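Local coordinates for protein lovastatin nonaketide synthase, polyketide synthase component (PDB 7CPX) that builds dihydromonacolin L, the precursor of lovastatin, from malonyl-CoA as an iterative polyketide synthase that works as a homodimer together with its partner LovC, at residues 569-574 with 877-882; 1149-1154 with 1221-1226. The protein carries 2 engineered substitutions. All blocks are in the same frame, centred on the assembly; numbering follows the deposited sequence.

Interactions 1 and 2 belong to different catalytic domains of one megasynthase chain, and their centres lie 104 Å apart, with about 86 Å between nearest atoms. Interaction 1 joins two loops of the malonyl-CoA:ACP transacylase domain by van der Waals packing of side chains on side chains and on backbone. Interaction 2, later in the chain, pairs two antiparallel strands of the dehydratase domain through backbone hydrogen bonds. They also differ in their relation to catalysis. Residues 569-574 and 877-882 lie away from the annotated sites, whereas in interaction 2 the side chain of Leu1152 lies about 9 Å from that of Asp1174, the predicted proton donor of the dehydratase.

Interaction 1: residues 569-574 with 877-882; sequences QWPGML and LERGKN
Trp570 turns its indole toward Arg879 with CG anti to its own carbonyl carbon (chi1 -44°), while Arg879 sets CG anti to its backbone N (chi1 -166°), bringing that methylene over the ring. Both belong to loops of the acyltransferase fold that follow strands of its parallel sheet, 558-563 and 872-875, and lead into helices. The result is a CH-pi contact: Arg879 CG sits 3.4 Å from the centroid of the six-membered ring of Trp570, almost straight above it. The guanidinium plane lies 27° from the ring plane, with Trp570 CE3 over one face, offset to its rim, and Arg879 NH1 is 3.8 Å from Pro571 CD. Arginine suits this exposed position because its aliphatic stem can cover an aromatic face. Trp570 NE1 donates to the backbone O of His851, tying the indole to a third loop.

Deeper in, the packing becomes mainly apolar. Met573, its chain bent at chi2 and chi3, meets Leu877 tip to tip, SD against Leu877 CD2, while its CE lies by the carbonyl Glu878 O; both residues also touch Val634 of helix 624-644. Leu574 starts away from the other loop but crosses Leu877 at about a right angle, its CD2 4.2 Å from Leu877 CD2.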
loop_
_atom_site.group_PDB
_atom_site.type_symbol
_atom_site.label_atom_id
_atom_site.label_comp_id
_atom_site.label_asym_id
_atom_site.label_seq_id
_atom_site.Cartn_x
_atom_site.Cartn_y
_atom_site.Cartn_z
ATOM N N GLN A 569 32.208 -17.681 -78.246
ATOM C CA GLN A 569 32.040 -16.251 -78.451
ATOM C C GLN A 569 30.624 -15.947 -78.923
ATOM O O GLN A 569 30.093 -16.621 -79.811
ATOM C CB GLN A 569 33.068 -15.728 -79.457
ATOM C CG GLN A 569 32.770 -16.037 -80.923
ATOM C CD GLN A 569 32.711 -17.522 -81.218
ATOM O OE1 GLN A 569 32.994 -18.353 -80.355
ATOM N NE2 GLN A 569 32.342 -17.864 -82.447
ATOM N N TRP A 570 30.017 -14.935 -78.322
ATOM C CA TRP A 570 28.667 -14.512 -78.647
ATOM C C TRP A 570 28.699 -13.306 -79.571
ATOM O O TRP A 570 29.682 -12.559 -79.604
ATOM C CB TRP A 570 27.897 -14.167 -77.367
ATOM C CG TRP A 570 28.095 -15.162 -76.264
ATOM C CD1 TRP A 570 28.544 -14.907 -75.001
ATOM C CD2 TRP A 570 27.860 -16.574 -76.329
ATOM N NE1 TRP A 570 28.594 -16.070 -74.272
ATOM C CE2 TRP A 570 28.181 -17.108 -75.065
ATOM C CE3 TRP A 570 27.405 -17.437 -77.331
ATOM C CZ2 TRP A 570 28.065 -18.467 -74.778
ATOM C CZ3 TRP A 570 27.289 -18.786 -77.043
ATOM C CH2 TRP A 570 27.617 -19.287 -75.776
ATOM N N PRO A 571 27.646 -13.089 -80.357
ATOM C CA PRO A 571 27.632 -11.924 -81.249
ATOM C C PRO A 571 27.645 -10.619 -80.467
ATOM O O PRO A 571 27.034 -10.500 -79.403
ATOM C CB PRO A 571 26.330 -12.099 -82.039
ATOM C CG PRO A 571 25.469 -12.949 -81.172
ATOM C CD PRO A 571 26.403 -13.873 -80.452
ATOM N N GLY A 572 28.353 -9.634 -81.011
ATOM C CA GLY A 572 28.341 -8.294 -80.442
ATOM C C GLY A 572 28.845 -8.211 -79.018
ATOM O O GLY A 572 28.245 -7.514 -78.190
ATOM N N MET A 573 29.936 -8.906 -78.708
ATOM C CA MET A 573 30.528 -8.806 -77.383
ATOM C C MET A 573 31.318 -7.509 -77.250
ATOM O O MET A 573 31.934 -7.028 -78.206
ATOM C CB MET A 573 31.437 -10.004 -77.109
ATOM C CG MET A 573 30.721 -11.348 -77.112
ATOM S SD MET A 573 30.147 -11.882 -75.487
ATOM C CE MET A 573 28.744 -10.800 -75.229
ATOM N N LEU A 574 31.291 -6.938 -76.046
ATOM C CA LEU A 574 31.938 -5.678 -75.694
ATOM C C LEU A 574 31.343 -4.482 -76.424
ATOM O O LEU A 574 31.888 -3.377 -76.311
ATOM C CB LEU A 574 33.449 -5.692 -75.966
ATOM C CG LEU A 574 34.323 -6.686 -75.201
ATOM C CD1 LEU A 574 35.792 -6.377 -75.458
ATOM C CD2 LEU A 574 34.021 -6.667 -73.711
ATOM N N LEU A 877 30.531 -12.034 -68.806
ATOM C CA LEU A 877 29.980 -11.646 -70.105
ATOM C C LEU A 877 29.042 -12.769 -70.537
ATOM O O LEU A 877 29.482 -13.778 -71.097
ATOM C CB LEU A 877 31.078 -11.398 -71.134
ATOM C CG LEU A 877 30.835 -10.237 -72.102
ATOM C CD1 LEU A 877 30.792 -8.906 -71.361
ATOM C CD2 LEU A 877 31.903 -10.207 -73.180
ATOM N N GLU A 878 27.750 -12.588 -70.271
ATOM C CA GLU A 878 26.766 -13.630 -70.507
ATOM C C GLU A 878 26.400 -13.697 -71.989
ATOM O O GLU A 878 26.896 -12.932 -72.821
ATOM C CB GLU A 878 25.530 -13.392 -69.642
ATOM C CG GLU A 878 25.693 -13.833 -68.195
ATOM C CD GLU A 878 26.706 -13.000 -67.437
ATOM O OE1 GLU A 878 26.801 -11.787 -67.710
ATOM O OE2 GLU A 878 27.411 -13.561 -66.572
ATOM N N ARG A 879 25.515 -14.633 -72.319
ATOM C CA ARG A 879 25.138 -14.911 -73.702
ATOM C C ARG A 879 24.053 -13.928 -74.124
ATOM O O ARG A 879 22.881 -14.088 -73.774
ATOM C CB ARG A 879 24.670 -16.356 -73.836
ATOM C CG ARG A 879 24.565 -16.863 -75.266
ATOM C CD ARG A 879 23.165 -16.699 -75.835
ATOM N NE ARG A 879 22.981 -17.497 -77.042
ATOM C CZ ARG A 879 23.290 -17.096 -78.268
ATOM N NH1 ARG A 879 23.798 -15.895 -78.498
ATOM N NH2 ARG A 879 23.087 -17.922 -79.290
ATOM N N GLY A 880 24.444 -12.904 -74.878
ATOM C CA GLY A 880 23.499 -11.934 -75.393
ATOM C C GLY A 880 23.056 -10.877 -74.409
ATOM O O GLY A 880 22.131 -10.119 -74.719
ATOM N N LYS A 881 23.680 -10.798 -73.239
ATOM C CA LYS A 881 23.303 -9.815 -72.234
ATOM C C LYS A 881 24.147 -8.551 -72.378
ATOM O O LYS A 881 25.179 -8.530 -73.051
ATOM C CB LYS A 881 23.458 -10.400 -70.830
ATOM C CG LYS A 881 22.892 -11.802 -70.671
ATOM C CD LYS A 881 21.468 -11.909 -71.195
ATOM C CE LYS A 881 20.888 -13.288 -70.930
ATOM N NZ LYS A 881 19.708 -13.572 -71.791
ATOM N N ASN A 882 23.688 -7.484 -71.730
ATOM C CA ASN A 882 24.407 -6.218 -71.775
ATOM C C ASN A 882 25.787 -6.374 -71.147
ATOM O O ASN A 882 25.934 -6.979 -70.080
ATOM C CB ASN A 882 23.611 -5.136 -71.048
ATOM C CG ASN A 882 24.337 -3.809 -71.003
ATOM O OD1 ASN A 882 25.249 -3.616 -70.199
ATOM N ND2 ASN A 882 23.935 -2.884 -71.866
#

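Interaction 2: residues 1149-1154 with 1221-1226; sequences SGTLDF and KVAFNT
Gly1150 and Phe1224 form a hydrogen-bonded pair where two antiparallel strands of the C-terminal hotdog fold, 1147-1152 and 1222-1230, run side by side. Gly1150 N donates to Phe1224 O and Phe1224 N to Gly1150 O, both at 2.9 Å; Leu1152 and Val1222 exchange a second such pair. The tight part lies on the face bearing Leu1152, Val1222 and Phe1224, where Leu1152 and Phe1224 pack against helix 1170-1184. With CG between the backbone N and the carbonyl carbon (chi1 73°), the benzyl group of Phe1224 folds back across the neighbouring strand, and Gly1150 N lies 3.4 Å above the plane, over the ring centre. Glycine suits this spot: its backbone angles (phi 146°, psi -144°) favour it, and a beta carbon would be tight against Phe1224 CE2. Leu1152 CD2 packs 3.7 Å from Phe1224 CD2, and Val1222 sets its two methyls against Phe1154 CB.

On the opposite face Thr1151 and Ala1223 are partly exposed, though Ser1149 and Asn1225 are buried. Just past the strand ends Lys1221 and Asp1153 lie side by side, but Lys1221 NZ stays 5.4 Å from Asp1153 OD1; the aspartate instead forms a salt bridge through OD2 with Arg1137. Lysine suits this exposed place, its ammonium leading away and its methylenes packing on the neighbours: its side chain crosses that of Thr1151 at about a right angle, Lys1221 CG 3.3 Å from Thr1151 CG2.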
loop_
_atom_site.group_PDB
_atom_site.type_symbol
_atom_site.label_atom_id
_atom_site.label_comp_id
_atom_site.label_asym_id
_atom_site.label_seq_id
_atom_site.Cartn_x
_atom_site.Cartn_y
_atom_site.Cartn_z
ATOM N N SER A 1149 -28.890 25.584 13.383
ATOM C CA SER A 1149 -29.280 25.490 11.985
ATOM C C SER A 1149 -28.826 26.760 11.289
ATOM O O SER A 1149 -28.258 27.659 11.909
ATOM C CB SER A 1149 -30.790 25.288 11.838
ATOM O OG SER A 1149 -31.166 25.240 10.473
ATOM N N GLY A 1150 -29.062 26.814 9.996
ATOM C CA GLY A 1150 -28.759 28.012 9.242
ATOM C C GLY A 1150 -28.310 27.658 7.833
ATOM O O GLY A 1150 -28.819 26.707 7.237
ATOM N N THR A 1151 -27.356 28.433 7.325
ATOM C CA THR A 1151 -26.839 28.241 5.979
ATOM C C THR A 1151 -25.329 28.407 5.996
ATOM O O THR A 1151 -24.815 29.377 6.562
ATOM C CB THR A 1151 -27.465 29.238 4.999
ATOM O OG1 THR A 1151 -28.884 29.280 5.198
ATOM C CG2 THR A 1151 -27.175 28.832 3.571
ATOM N N LEU A 1152 -24.629 27.460 5.379
ATOM C CA LEU A 1152 -23.185 27.514 5.225
ATOM C C LEU A 1152 -22.847 27.436 3.745
ATOM O O LEU A 1152 -23.550 26.776 2.974
ATOM C CB LEU A 1152 -22.500 26.374 5.989
ATOM C CG LEU A 1152 -22.869 24.944 5.587
ATOM C CD1 LEU A 1152 -21.968 24.429 4.478
ATOM C CD2 LEU A 1152 -22.799 24.024 6.789
ATOM N N ASP A 1153 -21.776 28.116 3.350
ATOM C CA ASP A 1153 -21.396 28.173 1.944
ATOM C C ASP A 1153 -20.826 26.827 1.517
ATOM O O ASP A 1153 -19.778 26.401 2.013
ATOM C CB ASP A 1153 -20.384 29.290 1.715
ATOM C CG ASP A 1153 -20.950 30.661 2.022
ATOM O OD1 ASP A 1153 -22.161 30.754 2.312
ATOM O OD2 ASP A 1153 -20.185 31.647 1.971
ATOM N N PHE A 1154 -21.516 26.156 0.597
ATOM C CA PHE A 1154 -21.024 24.913 0.009
ATOM C C PHE A 1154 -19.977 25.237 -1.058
ATOM O O PHE A 1154 -20.130 24.946 -2.245
ATOM C CB PHE A 1154 -22.179 24.107 -0.567
ATOM C CG PHE A 1154 -21.859 22.657 -0.786
ATOM C CD1 PHE A 1154 -22.031 21.738 0.233
ATOM C CD2 PHE A 1154 -21.395 22.213 -2.010
ATOM C CE1 PHE A 1154 -21.742 20.405 0.037
ATOM C CE2 PHE A 1154 -21.103 20.879 -2.213
ATOM C CZ PHE A 1154 -21.278 19.972 -1.188
ATOM N N LYS A 1221 -24.137 27.574 -1.609
ATOM C CA LYS A 1221 -24.619 28.007 -0.302
ATOM C C LYS A 1221 -25.818 27.142 0.051
ATOM O O LYS A 1221 -26.881 27.274 -0.561
ATOM C CB LYS A 1221 -24.982 29.490 -0.310
ATOM C CG LYS A 1221 -25.408 30.023 1.043
ATOM C CD LYS A 1221 -25.292 31.538 1.118
ATOM C CE LYS A 1221 -26.224 32.228 0.134
ATOM N NZ LYS A 1221 -26.132 33.712 0.231
ATOM N N VAL A 1222 -25.644 26.262 1.032
ATOM C CA VAL A 1222 -26.620 25.228 1.346
ATOM C C VAL A 1222 -27.017 25.345 2.808
ATOM O O VAL A 1222 -26.216 25.735 3.664
ATOM C CB VAL A 1222 -26.065 23.820 1.047
ATOM C CG1 VAL A 1222 -25.704 23.690 -0.424
ATOM C CG2 VAL A 1222 -24.862 23.533 1.929
ATOM N N ALA A 1223 -28.261 24.976 3.094
ATOM C CA ALA A 1223 -28.765 25.061 4.450
ATOM C C ALA A 1223 -28.292 23.856 5.258
ATOM O O ALA A 1223 -27.808 22.859 4.719
ATOM C CB ALA A 1223 -30.288 25.148 4.447
ATOM N N PHE A 1224 -28.441 23.957 6.575
ATOM C CA PHE A 1224 -27.981 22.908 7.467
ATOM C C PHE A 1224 -28.790 22.935 8.752
ATOM O O PHE A 1224 -29.247 23.993 9.199
ATOM C CB PHE A 1224 -26.492 23.061 7.800
ATOM C CG PHE A 1224 -26.196 24.202 8.733
ATOM C CD1 PHE A 1224 -26.237 24.019 10.102
ATOM C CD2 PHE A 1224 -25.879 25.457 8.242
ATOM C CE1 PHE A 1224 -25.973 25.060 10.964
ATOM C CE2 PHE A 1224 -25.610 26.504 9.100
ATOM C CZ PHE A 1224 -25.657 26.305 10.465
ATOM N N ASN A 1225 -28.950 21.753 9.336
ATOM C CA ASN A 1225 -29.439 21.567 10.691
ATOM C C ASN A 1225 -28.456 20.671 11.430
ATOM O O ASN A 1225 -27.704 19.908 10.819
ATOM C CB ASN A 1225 -30.839 20.944 10.706
ATOM C CG ASN A 1225 -31.850 21.763 9.933
ATOM O OD1 ASN A 1225 -31.684 22.970 9.757
ATOM N ND2 ASN A 1225 -32.907 21.109 9.469
ATOM N N THR A 1226 -28.448 20.771 12.755
ATOM C CA THR A 1226 -27.508 19.987 13.541
ATOM C C THR A 1226 -28.012 19.868 14.968
ATOM O O THR A 1226 -28.488 20.847 15.552
ATOM C CB THR A 1226 -26.113 20.620 13.521
ATOM O OG1 THR A 1226 -25.294 20.017 14.531
ATOM C CG2 THR A 1226 -26.204 22.109 13.765
#